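Local coordinates for protein hydrolase (Thermococcus thioreducens, PDB 6IAH) that is a magnesium-binding phosphatase of the haloacid dehalogenase (HAD) superfamily, probably hydrolysing phosphate monoesters, possibly including phosphoglycolate, at residues 27-30 / 31-34; 4-7 / 8-12; 206-209 / 210-213. All coordinates share one frame; numbering follows the deposited sequence.

Interaction 1. Residues 27-30 / 31-34; sequences EYFL and GLFG
Glu27 O receives the amide of Gly31 at 2.9 Å from Gly31 N, the last straight i to i+4 bond (160° at the hydrogen) before helix 17-32 closes in a Schellman motif. The carboxylate of Glu27 lies apart from this bond, paired with Lys23 one turn back and with the amide of Ile39. Tyr28 follows with CG anti to its backbone N (chi1 176°), which brings the end of the ring back toward the following turn, Tyr28 CE1 coming 4.2 Å from Leu32 CD1; its carbonyl takes a weak bond from Leu32 N. At Phe29 the ring runs beside the leucine, both side chains pointing the same way, and Phe29 CD1 is 3.9 Å from Leu32 CD1. One methyl of Leu32 thus serves two aromatic neighbours, a task a branched aliphatic chain suits well, while both rings continue onto helix 100-110. Leu30, the buried member, turns instead to helix 56-68, meeting Ala67 and Leu68. Its carbonyl is where the helix unwinds: Phe33 N bonds weakly to it, and Val35 N reaches it in the Schellman closure. Gly34 suits the C-prime place because its positive phi (64°) favours glycine, and Gly34 N bonds Gly31 O at 2.9 Å. Phe33 keeps its ring edge by the chain, Phe33 CD2 lying 3.2 Å from Phe29 O, near the ring plane.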
loop_
_atom_site.group_PDB
_atom_site.type_symbol
_atom_site.label_atom_id
_atom_site.label_comp_id
_atom_site.label_asym_id
_atom_site.label_seq_id
_atom_site.Cartn_x
_atom_site.Cartn_y
_atom_site.Cartn_z
ATOM N N GLU A 27 -10.235 -1.272 16.944
ATOM C CA GLU A 27 -10.678 -2.047 18.146
ATOM C C GLU A 27 -10.126 -1.444 19.410
ATOM O O GLU A 27 -10.809 -1.471 20.414
ATOM C CB GLU A 27 -10.332 -3.495 18.013
ATOM C CG GLU A 27 -11.201 -4.240 17.047
ATOM C CD GLU A 27 -10.761 -5.704 16.843
ATOM O OE1 GLU A 27 -9.709 -6.120 17.366
ATOM O OE2 GLU A 27 -11.483 -6.408 16.107
ATOM N N TYR A 28 -8.967 -0.758 19.333
ATOM C CA TYR A 28 -8.424 0.011 20.449
ATOM C C TYR A 28 -9.421 1.130 20.841
ATOM O O TYR A 28 -9.723 1.285 22.026
ATOM C CB TYR A 28 -7.070 0.627 20.064
ATOM C CG TYR A 28 -6.451 1.530 21.099
ATOM C CD1 TYR A 28 -6.750 2.887 21.119
ATOM C CD2 TYR A 28 -5.590 1.021 22.086
ATOM C CE1 TYR A 28 -6.209 3.755 22.078
ATOM C CE2 TYR A 28 -5.037 1.882 23.056
ATOM C CZ TYR A 28 -5.343 3.263 23.014
ATOM O OH TYR A 28 -4.856 4.157 23.932
ATOM N N PHE A 29 -9.896 1.929 19.870
ATOM C CA PHE A 29 -10.851 3.018 20.227
ATOM C C PHE A 29 -12.195 2.458 20.644
ATOM O O PHE A 29 -12.835 2.966 21.564
ATOM C CB PHE A 29 -11.008 3.988 19.087
ATOM C CG PHE A 29 -9.817 4.842 18.957
ATOM C CD1 PHE A 29 -9.678 5.928 19.781
ATOM C CD2 PHE A 29 -8.740 4.429 18.174
ATOM C CE1 PHE A 29 -8.521 6.681 19.767
ATOM C CE2 PHE A 29 -7.575 5.195 18.164
ATOM C CZ PHE A 29 -7.469 6.291 18.964
ATOM N N LEU A 30 -12.637 1.421 19.976
ATOM C CA LEU A 30 -13.862 0.767 20.426
ATOM C C LEU A 30 -13.800 0.355 21.894
ATOM O O LEU A 30 -14.768 0.568 22.638
ATOM C CB LEU A 30 -14.253 -0.374 19.504
ATOM C CG LEU A 30 -14.683 0.051 18.088
ATOM C CD1 LEU A 30 -14.770 -1.146 17.180
ATOM C CD2 LEU A 30 -16.005 0.858 18.026
ATOM N N GLY A 31 -12.703 -0.250 22.292
ATOM C CA GLY A 31 -12.430 -0.660 23.687
ATOM C C GLY A 31 -12.547 0.505 24.649
ATOM O O GLY A 31 -13.064 0.354 25.729
ATOM N N LEU A 32 -12.146 1.713 24.237
ATOM C CA LEU A 32 -12.354 2.894 25.078
ATOM C C LEU A 32 -13.814 3.235 25.341
ATOM O O LEU A 32 -14.136 3.824 26.348
ATOM C CB LEU A 32 -11.676 4.138 24.487
ATOM C CG LEU A 32 -10.203 4.093 24.182
ATOM C CD1 LEU A 32 -9.700 5.444 23.628
ATOM C CD2 LEU A 32 -9.397 3.703 25.414
ATOM N N PHE A 33 -14.666 2.903 24.407
ATOM C CA PHE A 33 -16.050 3.094 24.521
ATOM C C PHE A 33 -16.727 1.780 25.005
ATOM O O PHE A 33 -17.906 1.669 24.857
ATOM C CB PHE A 33 -16.621 3.498 23.161
ATOM C CG PHE A 33 -16.267 4.891 22.711
ATOM C CD1 PHE A 33 -16.998 5.981 23.165
ATOM C CD2 PHE A 33 -15.278 5.093 21.777
ATOM C CE1 PHE A 33 -16.728 7.262 22.704
ATOM C CE2 PHE A 33 -14.953 6.355 21.328
ATOM C CZ PHE A 33 -15.696 7.462 21.802
ATOM N N GLY A 34 -15.967 0.823 25.529
ATOM C CA GLY A 34 -16.525 -0.447 26.056
ATOM C C GLY A 34 -17.201 -1.322 25.002
ATOM O O GLY A 34 -18.066 -2.136 25.334
#

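Interaction 2. Residues 4-7 / 8-12. With MG (magnesium ion), chain B.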
loop_
_atom_site.group_PDB
_atom_site.type_symbol
_atom_site.label_atom_id
_atom_site.label_comp_id
_atom_site.label_asym_id
_atom_site.label_seq_id
_atom_site.Cartn_x
_atom_site.Cartn_y
_atom_site.Cartn_z
ATOM N N VAL A 4 10.953 -1.671 -13.635
ATOM C CA VAL A 4 10.396 -0.880 -12.551
ATOM C C VAL A 4 9.324 -1.693 -11.872
ATOM O O VAL A 4 8.501 -2.313 -12.544
ATOM C CB VAL A 4 9.875 0.422 -13.033
ATOM C CG1 VAL A 4 9.570 1.355 -11.851
ATOM C CG2 VAL A 4 10.939 1.115 -13.900
ATOM N N PHE A 5 9.356 -1.683 -10.557
ATOM C CA PHE A 5 8.438 -2.521 -9.750
ATOM C C PHE A 5 7.545 -1.634 -8.857
ATOM O O PHE A 5 7.946 -0.579 -8.317
ATOM C CB PHE A 5 9.218 -3.435 -8.784
ATOM C CG PHE A 5 10.337 -4.190 -9.390
ATOM C CD1 PHE A 5 10.104 -5.426 -9.976
ATOM C CD2 PHE A 5 11.667 -3.698 -9.294
ATOM C CE1 PHE A 5 11.152 -6.145 -10.515
ATOM C CE2 PHE A 5 12.718 -4.412 -9.830
ATOM C CZ PHE A 5 12.457 -5.666 -10.429
ATOM N N ASP A 6 6.322 -2.094 -8.685
ATOM C CA ASP A 6 5.536 -1.834 -7.485
ATOM C C ASP A 6 6.171 -2.650 -6.348
ATOM O O ASP A 6 6.876 -3.632 -6.597
ATOM C CB ASP A 6 4.072 -2.282 -7.730
ATOM C CG ASP A 6 3.128 -2.014 -6.530
ATOM O OD1 ASP A 6 3.228 -0.973 -5.852
ATOM O OD2 ASP A 6 2.277 -2.888 -6.287
ATOM N N VAL A 7 5.917 -2.257 -5.107
ATOM C CA VAL A 7 6.406 -3.007 -3.957
ATOM C C VAL A 7 5.307 -3.941 -3.471
ATOM O O VAL A 7 5.477 -5.149 -3.537
ATOM C CB VAL A 7 6.890 -2.081 -2.862
ATOM C CG1 VAL A 7 7.339 -2.831 -1.625
ATOM C CG2 VAL A 7 8.021 -1.231 -3.368
ATOM N N ASP A 8 4.199 -3.402 -3.013
ATOM C CA ASP A 8 3.188 -4.235 -2.284
ATOM C C ASP A 8 2.390 -5.106 -3.250
ATOM O O ASP A 8 1.745 -4.593 -4.141
ATOM C CB ASP A 8 2.226 -3.322 -1.485
ATOM C CG ASP A 8 2.920 -2.571 -0.297
ATOM O OD1 ASP A 8 4.125 -2.762 0.005
ATOM O OD2 ASP A 8 2.218 -1.779 0.382
ATOM N N GLY A 9 2.406 -6.418 -3.045
ATOM C CA GLY A 9 1.752 -7.374 -3.907
ATOM C C GLY A 9 2.669 -7.856 -5.043
ATOM O O GLY A 9 2.249 -8.740 -5.797
ATOM N N VAL A 10 3.872 -7.254 -5.209
ATOM C CA VAL A 10 4.820 -7.631 -6.256
ATOM C C VAL A 10 6.132 -8.093 -5.608
ATOM O O VAL A 10 6.501 -9.267 -5.733
ATOM C CB VAL A 10 5.084 -6.455 -7.236
ATOM C CG1 VAL A 10 6.226 -6.772 -8.179
ATOM C CG2 VAL A 10 3.821 -6.120 -8.033
ATOM N N LEU A 11 6.885 -7.185 -4.971
ATOM C CA LEU A 11 8.113 -7.581 -4.242
ATOM C C LEU A 11 7.834 -8.145 -2.853
ATOM O O LEU A 11 8.621 -8.958 -2.377
ATOM C CB LEU A 11 9.084 -6.421 -4.113
ATOM C CG LEU A 11 9.443 -5.768 -5.460
ATOM C CD1 LEU A 11 10.331 -4.522 -5.299
ATOM C CD2 LEU A 11 10.099 -6.739 -6.427
ATOM N N ILE A 12 6.800 -7.622 -2.181
ATOM C CA ILE A 12 6.486 -7.942 -0.775
ATOM C C ILE A 12 5.023 -8.338 -0.659
ATOM O O ILE A 12 4.121 -7.643 -1.215
ATOM C CB ILE A 12 6.745 -6.721 0.143
ATOM C CG1 ILE A 12 8.262 -6.462 0.213
ATOM C CG2 ILE A 12 6.247 -6.973 1.558
ATOM C CD1 ILE A 12 8.650 -5.177 0.909
HETATM MG MG MG B . 0.635 -3.229 -5.360
HETATM O O HOH W 1 3.901 -0.507 -3.208
HETATM O O HOH W 2 0.866 -1.682 -4.116
HETATM O O HOH W 3 -0.891 -3.926 -4.285
HETATM O O HOH W 4 -0.454 -2.055 -6.734
#
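Leu11 lays its CD2 methyl over one face of the Phe5 ring, a CH-pi contact in which CD2 stands 4.1 Å from the ring centroid and is offset toward the rim. The two side chains cross at about a right angle, and helix 229-239 adds Val229 to this apolar side, where large hydrocarbon groups are at home. Beside them Val7 and Ile12 meet methyl to methyl, Val7 CG1 lying 3.7 Å from Ile12 CD1, with Ala160 of helix 154-164 against both. Between these groups the backbone is drawn tight: Val7 O accepts from Val10 N and Ile12 N, which approach from opposite faces of its carbonyl plane, and more weakly from Leu11 N. Asp6 O, covered by Val10 and Leu11, has no polar partner in the model. This turn after strand 2-5 carries the DxDx(T/V) motif of the HAD superfamily, with Val10 in its last place. On its other side the packing gives way to metal and water. Asp6 OD2 binds the magnesium ion at 1.9 Å, and Asp8 O, its main-chain oxygen, at 2.1 Å; Asp199 and three waters fill the remaining positions. With chi1 of Asp6 at -178° the carboxylate extends away from the backbone N and reaches the metal beside Asp8 O. Its other oxygen, OD1, pairs with Lys179 and accepts from a water 2.8 Å from Asp6 OD1, which in turn accepts a hydrogen bond from Asp8 N. Asp8 uses its carboxylate elsewhere, OD1 on Arg152 and OD2 on Tyr18. Gly9 suits the bend because its phi of 89° and psi of -7° favour a residue without a side chain; Gly9 N closes the loop on Ile12 O at 2.8 Å.

Interaction 3. Residues 206-209 / 210-213; sequences FVEN and YRGK
Helix 201-213 is the connection of a beta-alpha-beta unit between strands 194-198 and 218-221, and in its last two turns Val207 and Arg211 meet on the flank that faces the second strand. Val207 CG1 lies over one face of the Arg211 guanidinium, 3.5 Å above its plane and offset toward the rim, with Arg211 NH2 the closest atom at 3.6 Å. The arginine reaches this spot because its chain is extended from CG to NE and runs back along the helix. There NE donates to Phe217 O, which helps to hold the flat group in place, and Phe219 touches both residues. A methyl is a suitable neighbour here, since a guanidinium face is poorly hydrated and tolerates hydrocarbon while its N-H groups point outward in the plane. Glu208 approaches the same group with its aliphatic part: Glu208 CG is 4.0 Å from Arg211 NH1. The carboxylate stays farther off; Glu208 OE2 is 5.2 Å from Arg211 NH1, too far for a salt bridge, so any attraction is probably weak. The backbone beneath is regular. Arg211 N meets Val207 O at 2.9 Å and 174°, while Tyr210 N, Gly212 N and Lys213 N bond Phe206 O, Glu208 O and Asn209 O. Residue character follows the helix faces. Phe206 sets its ring edge-to-face against Tyr196 of the first strand, and Tyr210 meets Trp186 and Val189 of helix 183-189. Asn209 ND2 donates to Pro180 O, and Lys213 stands exposed at the end. A helix that links two parallel strands of one sheet, its apolar side turned to the protein and its charged side to solvent, is typical of the Rossmann-like core of HAD proteins.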
loop_
_atom_site.group_PDB
_atom_site.type_symbol
_atom_site.label_atom_id
_atom_site.label_comp_id
_atom_site.label_asym_id
_atom_site.label_seq_id
_atom_site.Cartn_x
_atom_site.Cartn_y
_atom_site.Cartn_z
ATOM N N PHE A 206 -1.896 3.414 -14.462
ATOM C CA PHE A 206 -0.662 4.194 -14.383
ATOM C C PHE A 206 0.107 4.174 -15.719
ATOM O O PHE A 206 0.594 5.228 -16.264
ATOM C CB PHE A 206 0.160 3.610 -13.195
ATOM C CG PHE A 206 1.556 4.129 -13.018
ATOM C CD1 PHE A 206 1.847 5.496 -13.067
ATOM C CD2 PHE A 206 2.581 3.238 -12.660
ATOM C CE1 PHE A 206 3.118 5.960 -12.798
ATOM C CE2 PHE A 206 3.861 3.722 -12.378
ATOM C CZ PHE A 206 4.126 5.075 -12.490
ATOM N N VAL A 207 0.359 2.964 -16.183
ATOM C CA VAL A 207 1.144 2.771 -17.419
ATOM C C VAL A 207 0.310 3.188 -18.672
ATOM O O VAL A 207 0.839 3.881 -19.554
ATOM C CB VAL A 207 1.684 1.331 -17.551
ATOM C CG1 VAL A 207 2.421 1.144 -18.837
ATOM C CG2 VAL A 207 2.606 0.994 -16.381
ATOM N N GLU A 208 -0.979 2.848 -18.712
ATOM C CA GLU A 208 -1.883 3.463 -19.759
ATOM C C GLU A 208 -1.728 4.989 -19.799
ATOM O O GLU A 208 -1.580 5.579 -20.883
ATOM C CB GLU A 208 -3.325 3.083 -19.515
ATOM C CG GLU A 208 -3.645 1.646 -19.878
ATOM C CD GLU A 208 -4.907 1.053 -19.206
ATOM O OE1 GLU A 208 -5.696 1.738 -18.546
ATOM O OE2 GLU A 208 -5.123 -0.147 -19.338
ATOM N N ASN A 209 -1.701 5.635 -18.623
ATOM C CA ASN A 209 -1.492 7.093 -18.599
ATOM C C ASN A 209 -0.148 7.525 -19.130
ATOM O O ASN A 209 0.013 8.620 -19.716
ATOM C CB ASN A 209 -1.659 7.670 -17.177
ATOM C CG ASN A 209 -3.100 7.627 -16.688
ATOM O OD1 ASN A 209 -4.057 7.633 -17.475
ATOM N ND2 ASN A 209 -3.261 7.548 -15.377
ATOM N N TYR A 210 0.869 6.718 -18.868
ATOM C CA TYR A 210 2.211 7.041 -19.343
ATOM C C TYR A 210 2.269 6.984 -20.873
ATOM O O TYR A 210 2.872 7.863 -21.564
ATOM C CB TYR A 210 3.253 6.051 -18.715
ATOM C CG TYR A 210 4.675 6.436 -19.084
ATOM C CD1 TYR A 210 5.373 7.388 -18.358
ATOM C CD2 TYR A 210 5.312 5.838 -20.197
ATOM C CE1 TYR A 210 6.676 7.765 -18.710
ATOM C CE2 TYR A 210 6.606 6.166 -20.548
ATOM C CZ TYR A 210 7.290 7.136 -19.808
ATOM O OH TYR A 210 8.567 7.491 -20.168
ATOM N N ARG A 211 1.677 5.927 -21.383
ATOM C CA ARG A 211 1.524 5.737 -22.841
ATOM C C ARG A 211 0.738 6.888 -23.436
ATOM O O ARG A 211 1.089 7.383 -24.497
ATOM C CB ARG A 211 0.820 4.426 -23.167
ATOM C CG ARG A 211 1.698 3.204 -23.006
ATOM C CD ARG A 211 0.920 1.957 -23.318
ATOM N NE ARG A 211 1.487 0.803 -22.634
ATOM C CZ ARG A 211 0.808 -0.099 -21.944
ATOM N NH1 ARG A 211 -0.523 -0.019 -21.790
ATOM N NH2 ARG A 211 1.470 -1.121 -21.406
ATOM N N GLY A 212 -0.295 7.347 -22.731
ATOM C CA GLY A 212 -1.067 8.490 -23.209
ATOM C C GLY A 212 -0.264 9.783 -23.271
ATOM O O GLY A 212 -0.387 10.550 -24.217
ATOM N N LYS A 213 0.579 10.008 -22.278
ATOM C CA LYS A 213 1.276 11.298 -22.120
ATOM C C LYS A 213 2.676 11.332 -22.689
ATOM O O LYS A 213 3.092 12.347 -23.270
ATOM C CB LYS A 213 1.336 11.680 -20.633
ATOM C CG LYS A 213 1.725 13.133 -20.379
ATOM C CD LYS A 213 1.505 13.482 -18.923
ATOM C CE LYS A 213 2.186 14.787 -18.559
ATOM N NZ LYS A 213 1.340 15.897 -19.025
#

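Overall arrangement
Along the chain, interaction 2 comes first, interaction 1 soon after, and interaction 3 close to the end. Interactions 2 and 3 belong to the parallel-sheet core: residues 4-12 take in the end of the central strand 2-5 and the loop after it, while residues 206-213 end the helix joining the neighbouring strand 194-198 to the edge strand 218-221. Their centres lie about 19 Å apart and their nearest atoms about 6 Å, without touching. Interaction 1 sits at the C-terminal end of helix 17-32, packed with helices 56-68 and 100-110, about 34 Å from interaction 2 and, across the chain's centre, about 44 Å from interaction 3 between centres. The magnesium site thus lies in the core, remote from interaction 1.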